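Iron transport multicopper oxidase FET3 (Saccharomyces cerevisiae, PDB 1ZPU) oxidises ferrous to ferric iron at the expense of dioxygen, using four copper ions, so that yeast can take up iron with high affinity through the permease FTR1. Local coordinates at residues P456-F461 / V476-P481; Q358-E363 / T371-K376. One frame throughout, in Å; residues are numbered along the deposited sequence.

Interaction 1: residues P456-F461 / V476-P481; sequences PGVWFF and VLVEDP
The indole of Trp-459 turns its pyrrole edge to the carboxylate of Glu-479. OE1 lies near the ring plane at that edge, 3.1 Å from Trp-459 CD1, and the carboxylate is tipped 62° from the ring. The polar atoms here have partners just beyond the two strands: Trp-459 NE1 donates to Asn-455 O, while Glu-479 takes His-399 NE2 on OE1 and Asn-455 N on OE2. Glu-479 thus ties the residue just before Pro-456 to its own strand, and each carboxylate oxygen has a partner. CG of Trp-459 stands beside its own backbone N, anti to the carbonyl carbon (chi1 -49°), and the ring reaches back over Gly-457, whose CA sits 3.5 Å above one face, toward the rim.

Beneath these side chains the strands run antiparallel. Trp-459 and Leu-477 form a hydrogen-bonded pair, with Trp-459 N to Leu-477 O at 2.7 Å and Leu-477 N to Trp-459 O at 2.8 Å. Glu-479 N adds a bond to Gly-457 O. The opposite face is apolar: the branches of Val-458 and Val-476 cross obliquely, CG1 to CG1 at 3.7 Å, and Thr-348 of helix 348-352 covers both residues. Farther along, Phe-460 CD1 approaches Val-476 CG2 at 4.3 Å. At the other end the ring of Pro-456 lies alongside Asp-480, at the N-cap position of helix 481-486.

Leu-477 and Glu-479 meet Phe-451 of strand 446-452, in the other sheet of a cupredoxin-type beta-sandwich. The Phe-460 side chain comes within about 4 Å of those of His-397 and His-462, so this strand pair forms part of the surroundings of the type 3 copper site.

Interaction 2: residues Q358-E363 / T371-K376; sequences QANNSE and TFILEK. With NAG (2-acetamido-2-deoxy-beta-D-glucopyranose), chain B.
Glu-363 N donates to Asn-361 OD1 at 3.1 Å, from above the plane of the amide carbonyl. This Asx turn continues a type I turn from Gln-358 to Asn-361, and the two shape the loop that Ile-373 touches from strand 371-374. Ile-373 CD1 pushes into the bend of this loop, 3.9 Å from Ser-362 CB. The same methyl meets the backbone at Asn-360 O and Ser-362 N, while Ile-373 CG2 lies near Asn-360 OD1. Pro-481 of helix 481-486 also packs on Ile-373, and Phe-482 on Asn-360.

Asn-360 carries an N-acetylglucosamine, joined covalently from ND2 to C1 of the sugar, and this linkage places its ring beside the carboxylate of Glu-375. Asn-360 CG is anti to its backbone N (chi1 -166°), and the amide OD1 comes to 3.4 Å from Glu-375 OE2, where two acceptors stand side by side without a bond. The ring oxygen O5 of the sugar, which has no proton to give, is likewise only a close neighbour of the carboxylate. An alanine in place of Glu-375 would remove the carboxylate beside the sugar and would probably open a gap between the sugar ring and the strand.

Loop and strand are therefore joined mainly by van der Waals contact of Ile-373 with the loop backbone, while the sugar is tethered covalently to the loop alone.

From the N terminus, interaction 2 comes first: after helix 348-352 the chain passes through the 358-363 loop and, after seven intervening residues, returns along strand 371-374, closing a short surface loop. The chain then passes through the strands between 379 and 452 before interaction 1 closes a second loop, the one holding helix 466-470 between strands 457-463 and 474-479. The two loops follow in series, neither enclosing the other. They meet in one sheet, where 474-479 lies between 457-463 and the parallel edge strand 371-374; Val-478 N and O probably bond to Phe-372 O and Leu-374 N. Pro-481, opening helix 481-486, packs on Ala-359 and joins the glycosylated loop to the end of interaction 1.

Interaction 1: residues P456-F461 / V476-P481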
ATOM      1  N   PRO A 456      -0.466 -13.425  15.020  1.00 69.08           N
ATOM      2  CA  PRO A 456      -0.164 -12.499  16.116  1.00 69.15           C
ATOM      3  C   PRO A 456       0.739 -11.357  15.649  1.00 69.14           C
ATOM      4  O   PRO A 456       1.783 -11.602  15.040  1.00 69.24           O
ATOM      5  CB  PRO A 456       0.541 -13.394  17.145  1.00 69.16           C
ATOM      6  CG  PRO A 456      -0.075 -14.739  16.934  1.00 68.87           C
ATOM      7  CD  PRO A 456      -0.383 -14.834  15.456  1.00 69.06           C
ATOM      8  N   GLY A 457       0.306 -10.125  15.900  1.00 69.13           N
ATOM      9  CA  GLY A 457       1.068  -8.946  15.493  1.00 69.16           C
ATOM     10  C   GLY A 457       0.313  -7.647  15.676  1.00 69.25           C
ATOM     11  O   GLY A 457      -0.793  -7.628  16.216  1.00 69.61           O
ATOM     12  N   VAL A 458       0.921  -6.558  15.226  1.00 69.15           N
ATOM     13  CA  VAL A 458       0.316  -5.241  15.306  1.00 68.90           C
ATOM     14  C   VAL A 458       0.222  -4.781  13.875  1.00 68.92           C
ATOM     15  O   VAL A 458       1.246  -4.603  13.228  1.00 69.30           O
ATOM     16  CB  VAL A 458       1.172  -4.264  16.150  1.00 68.65           C
ATOM     17  CG1 VAL A 458       0.578  -2.888  16.138  1.00 68.32           C
ATOM     18  CG2 VAL A 458       1.296  -4.753  17.581  1.00 68.69           C
ATOM     19  N   TRP A 459      -1.002  -4.608  13.380  1.00 68.82           N
ATOM     20  CA  TRP A 459      -1.224  -4.392  11.954  1.00 68.94           C
ATOM     21  C   TRP A 459      -1.990  -3.111  11.621  1.00 69.02           C
ATOM     22  O   TRP A 459      -3.071  -2.877  12.149  1.00 69.27           O
ATOM     23  CB  TRP A 459      -1.947  -5.590  11.339  1.00 68.67           C
ATOM     24  CG  TRP A 459      -1.369  -6.942  11.654  1.00 68.86           C
ATOM     25  CD1 TRP A 459      -2.005  -7.961  12.290  1.00 69.18           C
ATOM     26  CD2 TRP A 459      -0.054  -7.426  11.350  1.00 68.72           C
ATOM     27  NE1 TRP A 459      -1.180  -9.042  12.401  1.00 68.77           N
ATOM     28  CE2 TRP A 459       0.024  -8.744  11.829  1.00 68.67           C
ATOM     29  CE3 TRP A 459       1.069  -6.870  10.729  1.00 69.32           C
ATOM     30  CZ2 TRP A 459       1.176  -9.520  11.702  1.00 69.33           C
ATOM     31  CZ3 TRP A 459       2.212  -7.646  10.596  1.00 68.71           C
ATOM     32  CH2 TRP A 459       2.255  -8.951  11.079  1.00 69.07           C
ATOM     33  N   PHE A 460      -1.427  -2.312  10.714  1.00 68.97           N
ATOM     34  CA  PHE A 460      -2.011  -1.049  10.286  1.00 68.89           C
ATOM     35  C   PHE A 460      -3.085  -1.315   9.239  1.00 68.82           C
ATOM     36  O   PHE A 460      -2.868  -2.071   8.292  1.00 68.81           O
ATOM     37  CB  PHE A 460      -0.908  -0.136   9.718  1.00 68.79           C
ATOM     38  CG  PHE A 460      -1.110   1.340   9.972  1.00 68.58           C
ATOM     39  CD1 PHE A 460      -2.169   1.811  10.744  1.00 68.79           C
ATOM     40  CD2 PHE A 460      -0.204   2.267   9.459  1.00 68.72           C
ATOM     41  CE1 PHE A 460      -2.332   3.194  10.977  1.00 68.77           C
ATOM     42  CE2 PHE A 460      -0.353   3.657   9.700  1.00 68.52           C
ATOM     43  CZ  PHE A 460      -1.418   4.112  10.450  1.00 68.04           C
ATOM     44  N   PHE A 461      -4.254  -0.715   9.429  1.00 68.72           N
ATOM     45  CA  PHE A 461      -5.280  -0.715   8.390  1.00 68.89           C
ATOM     46  C   PHE A 461      -5.571   0.719   7.966  1.00 69.07           C
ATOM     47  O   PHE A 461      -6.107   1.500   8.756  1.00 69.31           O
ATOM     48  CB  PHE A 461      -6.562  -1.401   8.854  1.00 68.49           C
ATOM     49  CG  PHE A 461      -7.643  -1.393   7.823  1.00 68.29           C
ATOM     50  CD1 PHE A 461      -7.603  -2.278   6.754  1.00 67.56           C
ATOM     51  CD2 PHE A 461      -8.693  -0.481   7.907  1.00 68.33           C
ATOM     52  CE1 PHE A 461      -8.599  -2.268   5.793  1.00 67.42           C
ATOM     53  CE2 PHE A 461      -9.694  -0.457   6.937  1.00 67.81           C
ATOM     54  CZ  PHE A 461      -9.643  -1.359   5.879  1.00 67.77           C
ATOM     55  N   VAL A 476      -5.433   0.751  14.050  1.00 68.69           N
ATOM     56  CA  VAL A 476      -4.448  -0.241  14.458  1.00 68.37           C
ATOM     57  C   VAL A 476      -5.102  -1.517  14.993  1.00 68.57           C
ATOM     58  O   VAL A 476      -5.957  -1.472  15.885  1.00 68.68           O
ATOM     59  CB  VAL A 476      -3.480   0.339  15.513  1.00 68.23           C
ATOM     60  CG1 VAL A 476      -2.460  -0.703  15.944  1.00 67.63           C
ATOM     61  CG2 VAL A 476      -2.795   1.579  14.981  1.00 67.24           C
ATOM     62  N   LEU A 477      -4.690  -2.651  14.437  1.00 68.58           N
ATOM     63  CA  LEU A 477      -5.168  -3.958  14.876  1.00 68.64           C
ATOM     64  C   LEU A 477      -4.105  -4.689  15.690  1.00 68.85           C
ATOM     65  O   LEU A 477      -3.005  -4.922  15.204  1.00 69.26           O
ATOM     66  CB  LEU A 477      -5.561  -4.807  13.669  1.00 68.10           C
ATOM     67  CG  LEU A 477      -6.709  -4.292  12.801  1.00 68.36           C
ATOM     68  CD1 LEU A 477      -7.000  -5.288  11.711  1.00 68.50           C
ATOM     69  CD2 LEU A 477      -7.978  -4.035  13.604  1.00 68.54           C
ATOM     70  N   VAL A 478      -4.428  -5.047  16.924  1.00 68.78           N
ATOM     71  CA  VAL A 478      -3.520  -5.830  17.746  1.00 68.68           C
ATOM     72  C   VAL A 478      -4.071  -7.252  17.820  1.00 68.90           C
ATOM     73  O   VAL A 478      -5.089  -7.508  18.477  1.00 68.99           O
ATOM     74  CB  VAL A 478      -3.359  -5.214  19.160  1.00 68.50           C
ATOM     75  CG1 VAL A 478      -2.442  -6.059  20.019  1.00 68.14           C
ATOM     76  CG2 VAL A 478      -2.819  -3.812  19.060  1.00 67.89           C
ATOM     77  N   GLU A 479      -3.400  -8.164  17.125  1.00 68.94           N
ATOM     78  CA  GLU A 479      -3.799  -9.563  17.052  1.00 69.19           C
ATOM     79  C   GLU A 479      -3.223 -10.362  18.221  1.00 69.40           C
ATOM     80  O   GLU A 479      -2.014 -10.342  18.442  1.00 69.70           O
ATOM     81  CB  GLU A 479      -3.284 -10.131  15.751  1.00 69.24           C
ATOM     82  CG  GLU A 479      -4.175 -11.151  15.107  1.00 69.81           C
ATOM     83  CD  GLU A 479      -4.042 -11.119  13.595  1.00 70.38           C
ATOM     84  OE1 GLU A 479      -4.181 -10.015  13.017  1.00 70.11           O
ATOM     85  OE2 GLU A 479      -3.793 -12.186  12.989  1.00 70.12           O
ATOM     86  N   ASP A 480      -4.084 -11.095  18.928  1.00 69.41           N
ATOM     87  CA  ASP A 480      -3.785 -11.642  20.265  1.00 69.55           C
ATOM     88  C   ASP A 480      -2.413 -11.261  20.833  1.00 69.50           C
ATOM     89  O   ASP A 480      -1.418 -11.951  20.603  1.00 69.41           O
ATOM     90  CB  ASP A 480      -4.057 -13.160  20.380  1.00 69.65           C
ATOM     91  CG  ASP A 480      -3.103 -13.995  19.559  1.00 69.68           C
ATOM     92  OD1 ASP A 480      -2.590 -13.489  18.540  1.00 70.19           O
ATOM     93  OD2 ASP A 480      -2.871 -15.164  19.933  1.00 69.80           O
ATOM     94  N   PRO A 481      -2.366 -10.141  21.574  1.00 69.47           N
ATOM     95  CA  PRO A 481      -1.145  -9.652  22.203  1.00 69.33           C
ATOM     96  C   PRO A 481      -0.465 -10.714  23.056  1.00 69.27           C
ATOM     97  O   PRO A 481       0.750 -10.665  23.222  1.00 69.32           O
ATOM     98  CB  PRO A 481      -1.636  -8.502  23.091  1.00 69.34           C
ATOM     99  CG  PRO A 481      -3.123  -8.671  23.182  1.00 69.51           C
ATOM    100  CD  PRO A 481      -3.513  -9.267  21.877  1.00 69.59           C
TER

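Interaction 2: residues Q358-E363 / T371-K376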
ATOM      1  N   GLN A 358      -1.717  -7.083  31.015  1.00 69.30           N
ATOM      2  CA  GLN A 358      -2.668  -6.005  30.755  1.00 69.12           C
ATOM      3  C   GLN A 358      -2.796  -5.704  29.256  1.00 69.18           C
ATOM      4  O   GLN A 358      -3.466  -4.747  28.844  1.00 69.14           O
ATOM      5  CB  GLN A 358      -2.235  -4.742  31.495  1.00 68.97           C
ATOM      6  CG  GLN A 358      -2.380  -4.806  32.991  1.00 68.96           C
ATOM      7  CD  GLN A 358      -2.750  -3.463  33.583  1.00 68.98           C
ATOM      8  OE1 GLN A 358      -1.972  -2.863  34.327  1.00 68.83           O
ATOM      9  NE2 GLN A 358      -3.943  -2.976  33.242  1.00 68.90           N
ATOM     10  N   ALA A 359      -2.149  -6.531  28.446  1.00 69.12           N
ATOM     11  CA  ALA A 359      -2.129  -6.359  27.006  1.00 69.12           C
ATOM     12  C   ALA A 359      -3.489  -6.593  26.340  1.00 69.17           C
ATOM     13  O   ALA A 359      -3.685  -6.211  25.192  1.00 69.36           O
ATOM     14  CB  ALA A 359      -1.077  -7.276  26.408  1.00 69.03           C
ATOM     15  N   ASN A 360      -4.414  -7.221  27.058  1.00 69.36           N
ATOM     16  CA  ASN A 360      -5.748  -7.501  26.536  1.00 69.64           C
ATOM     17  C   ASN A 360      -6.717  -6.344  26.749  1.00 69.53           C
ATOM     18  O   ASN A 360      -7.804  -6.317  26.162  1.00 69.56           O
ATOM     19  CB  ASN A 360      -6.326  -8.780  27.155  1.00 70.24           C
ATOM     20  CG  ASN A 360      -7.556  -9.290  26.406  1.00 71.80           C
ATOM     21  OD1 ASN A 360      -7.685  -9.087  25.193  1.00 71.47           O
ATOM     22  ND2 ASN A 360      -8.464  -9.960  27.133  1.00 74.06           N
ATOM     23  N   ASN A 361      -6.321  -5.398  27.598  1.00 69.45           N
ATOM     24  CA  ASN A 361      -7.115  -4.202  27.876  1.00 69.39           C
ATOM     25  C   ASN A 361      -6.846  -3.118  26.826  1.00 69.31           C
ATOM     26  O   ASN A 361      -5.746  -2.570  26.755  1.00 69.27           O
ATOM     27  CB  ASN A 361      -6.812  -3.696  29.291  1.00 69.33           C
ATOM     28  CG  ASN A 361      -7.568  -2.426  29.644  1.00 69.76           C
ATOM     29  OD1 ASN A 361      -8.478  -1.997  28.928  1.00 70.45           O
ATOM     30  ND2 ASN A 361      -7.192  -1.819  30.764  1.00 70.05           N
ATOM     31  N   SER A 362      -7.860  -2.820  26.018  1.00 69.30           N
ATOM     32  CA  SER A 362      -7.731  -1.894  24.886  1.00 69.33           C
ATOM     33  C   SER A 362      -7.357  -0.470  25.300  1.00 69.39           C
ATOM     34  O   SER A 362      -6.731   0.267  24.526  1.00 69.40           O
ATOM     35  CB  SER A 362      -9.025  -1.880  24.062  1.00 69.29           C
ATOM     36  OG  SER A 362     -10.095  -1.280  24.782  1.00 68.62           O
ATOM     37  N   GLU A 363      -7.733  -0.111  26.527  1.00 69.36           N
ATOM     38  CA  GLU A 363      -7.550   1.229  27.069  1.00 69.49           C
ATOM     39  C   GLU A 363      -6.097   1.701  27.036  1.00 69.31           C
ATOM     40  O   GLU A 363      -5.835   2.883  26.794  1.00 69.37           O
ATOM     41  CB  GLU A 363      -8.081   1.282  28.503  1.00 69.45           C
ATOM     42  CG  GLU A 363      -8.260   2.680  29.033  1.00 70.11           C
ATOM     43  CD  GLU A 363      -8.700   2.703  30.476  1.00 71.58           C
ATOM     44  OE1 GLU A 363      -7.954   2.199  31.353  1.00 72.17           O
ATOM     45  OE2 GLU A 363      -9.796   3.242  30.741  1.00 72.74           O
ATOM     46  N   THR A 371      -7.255   1.749  18.155  1.00 68.99           N
ATOM     47  CA  THR A 371      -6.747   0.391  18.299  1.00 68.98           C
ATOM     48  C   THR A 371      -7.853  -0.594  18.629  1.00 68.97           C
ATOM     49  O   THR A 371      -8.702  -0.325  19.470  1.00 69.14           O
ATOM     50  CB  THR A 371      -5.595   0.303  19.326  1.00 68.95           C
ATOM     51  OG1 THR A 371      -4.384   0.766  18.718  1.00 69.37           O
ATOM     52  CG2 THR A 371      -5.366  -1.116  19.770  1.00 68.78           C
ATOM     53  N   PHE A 372      -7.843  -1.726  17.935  1.00 68.95           N
ATOM     54  CA  PHE A 372      -8.733  -2.841  18.230  1.00 68.97           C
ATOM     55  C   PHE A 372      -7.916  -4.059  18.615  1.00 69.15           C
ATOM     56  O   PHE A 372      -6.831  -4.282  18.064  1.00 69.44           O
ATOM     57  CB  PHE A 372      -9.581  -3.188  17.018  1.00 68.74           C
ATOM     58  CG  PHE A 372     -10.486  -2.088  16.587  1.00 68.96           C
ATOM     59  CD1 PHE A 372      -9.995  -1.024  15.825  1.00 68.88           C
ATOM     60  CD2 PHE A 372     -11.833  -2.111  16.930  1.00 68.29           C
ATOM     61  CE1 PHE A 372     -10.833   0.002  15.419  1.00 68.79           C
ATOM     62  CE2 PHE A 372     -12.681  -1.101  16.527  1.00 68.18           C
ATOM     63  CZ  PHE A 372     -12.182  -0.036  15.769  1.00 68.61           C
ATOM     64  N   ILE A 373      -8.429  -4.846  19.556  1.00 69.19           N
ATOM     65  CA  ILE A 373      -7.773  -6.094  19.928  1.00 69.22           C
ATOM     66  C   ILE A 373      -8.507  -7.289  19.332  1.00 69.22           C
ATOM     67  O   ILE A 373      -9.720  -7.419  19.474  1.00 69.25           O
ATOM     68  CB  ILE A 373      -7.615  -6.239  21.450  1.00 69.21           C
ATOM     69  CG1 ILE A 373      -6.900  -5.006  22.002  1.00 69.27           C
ATOM     70  CG2 ILE A 373      -6.839  -7.512  21.785  1.00 68.84           C
ATOM     71  CD1 ILE A 373      -6.747  -5.012  23.499  1.00 69.58           C
ATOM     72  N   LEU A 374      -7.755  -8.149  18.654  1.00 69.13           N
ATOM     73  CA  LEU A 374      -8.328  -9.330  18.028  1.00 69.14           C
ATOM     74  C   LEU A 374      -7.970 -10.581  18.820  1.00 69.21           C
ATOM     75  O   LEU A 374      -6.843 -10.711  19.284  1.00 69.25           O
ATOM     76  CB  LEU A 374      -7.836  -9.461  16.587  1.00 69.20           C
ATOM     77  CG  LEU A 374      -7.833  -8.237  15.660  1.00 68.80           C
ATOM     78  CD1 LEU A 374      -7.192  -8.627  14.339  1.00 68.84           C
ATOM     79  CD2 LEU A 374      -9.223  -7.651  15.438  1.00 68.25           C
ATOM     80  N   GLU A 375      -8.929 -11.498  18.963  1.00 69.30           N
ATOM     81  CA  GLU A 375      -8.757 -12.708  19.781  1.00 69.39           C
ATOM     82  C   GLU A 375      -8.086 -13.870  19.054  1.00 69.34           C
ATOM     83  O   GLU A 375      -8.108 -13.949  17.826  1.00 69.14           O
ATOM     84  CB  GLU A 375     -10.091 -13.174  20.371  1.00 69.53           C
ATOM     85  CG  GLU A 375     -10.710 -12.229  21.404  1.00 70.82           C
ATOM     86  CD  GLU A 375      -9.864 -12.045  22.670  1.00 72.44           C
ATOM     87  OE1 GLU A 375      -9.394 -13.054  23.258  1.00 72.61           O
ATOM     88  OE2 GLU A 375      -9.686 -10.875  23.078  1.00 73.19           O
ATOM     89  N   LYS A 376      -7.532 -14.786  19.849  1.00 69.63           N
ATOM     90  CA  LYS A 376      -6.651 -15.880  19.392  1.00 69.92           C
ATOM     91  C   LYS A 376      -6.815 -16.353  17.956  1.00 69.78           C
ATOM     92  O   LYS A 376      -5.868 -16.254  17.186  1.00 70.18           O
ATOM     93  CB  LYS A 376      -6.614 -17.078  20.364  1.00 70.42           C
ATOM     94  CG  LYS A 376      -7.809 -17.229  21.345  1.00 70.82           C
ATOM     95  CD  LYS A 376      -7.788 -18.610  22.036  1.00 70.83           C
ATOM     96  CE  LYS A 376      -9.096 -18.914  22.775  1.00 72.25           C
ATOM     97  NZ  LYS A 376     -10.296 -18.619  21.925  1.00 73.44           N
TER
HETATM   98  C1  NAG B2018      -9.624 -10.369  26.356  1.00 78.48           C
HETATM   99  C2  NAG B2018     -11.090 -10.114  26.734  1.00 80.78           C
HETATM  100  C3  NAG B2018     -11.832 -11.315  27.369  1.00 81.13           C
HETATM  101  C4  NAG B2018     -11.067 -12.653  27.489  1.00 81.09           C
HETATM  102  C5  NAG B2018      -9.619 -12.612  26.962  1.00 80.62           C
HETATM  103  C6  NAG B2018      -9.085 -13.975  26.526  1.00 80.66           C
HETATM  104  C7  NAG B2018     -11.311  -7.725  27.360  1.00 82.14           C
HETATM  105  C8  NAG B2018     -10.822  -6.736  28.385  1.00 82.25           C
HETATM  106  N2  NAG B2018     -11.153  -9.010  27.681  1.00 81.60           N
HETATM  107  O3  NAG B2018     -13.062 -11.541  26.699  1.00 81.27           O
HETATM  108  O4  NAG B2018     -11.082 -13.058  28.850  1.00 80.98           O
HETATM  109  O5  NAG B2018      -9.503 -11.698  25.887  1.00 79.33           O
HETATM  110  O6  NAG B2018      -7.660 -13.934  26.577  1.00 80.17           O
HETATM  111  O7  NAG B2018     -11.830  -7.337  26.309  1.00 82.50           O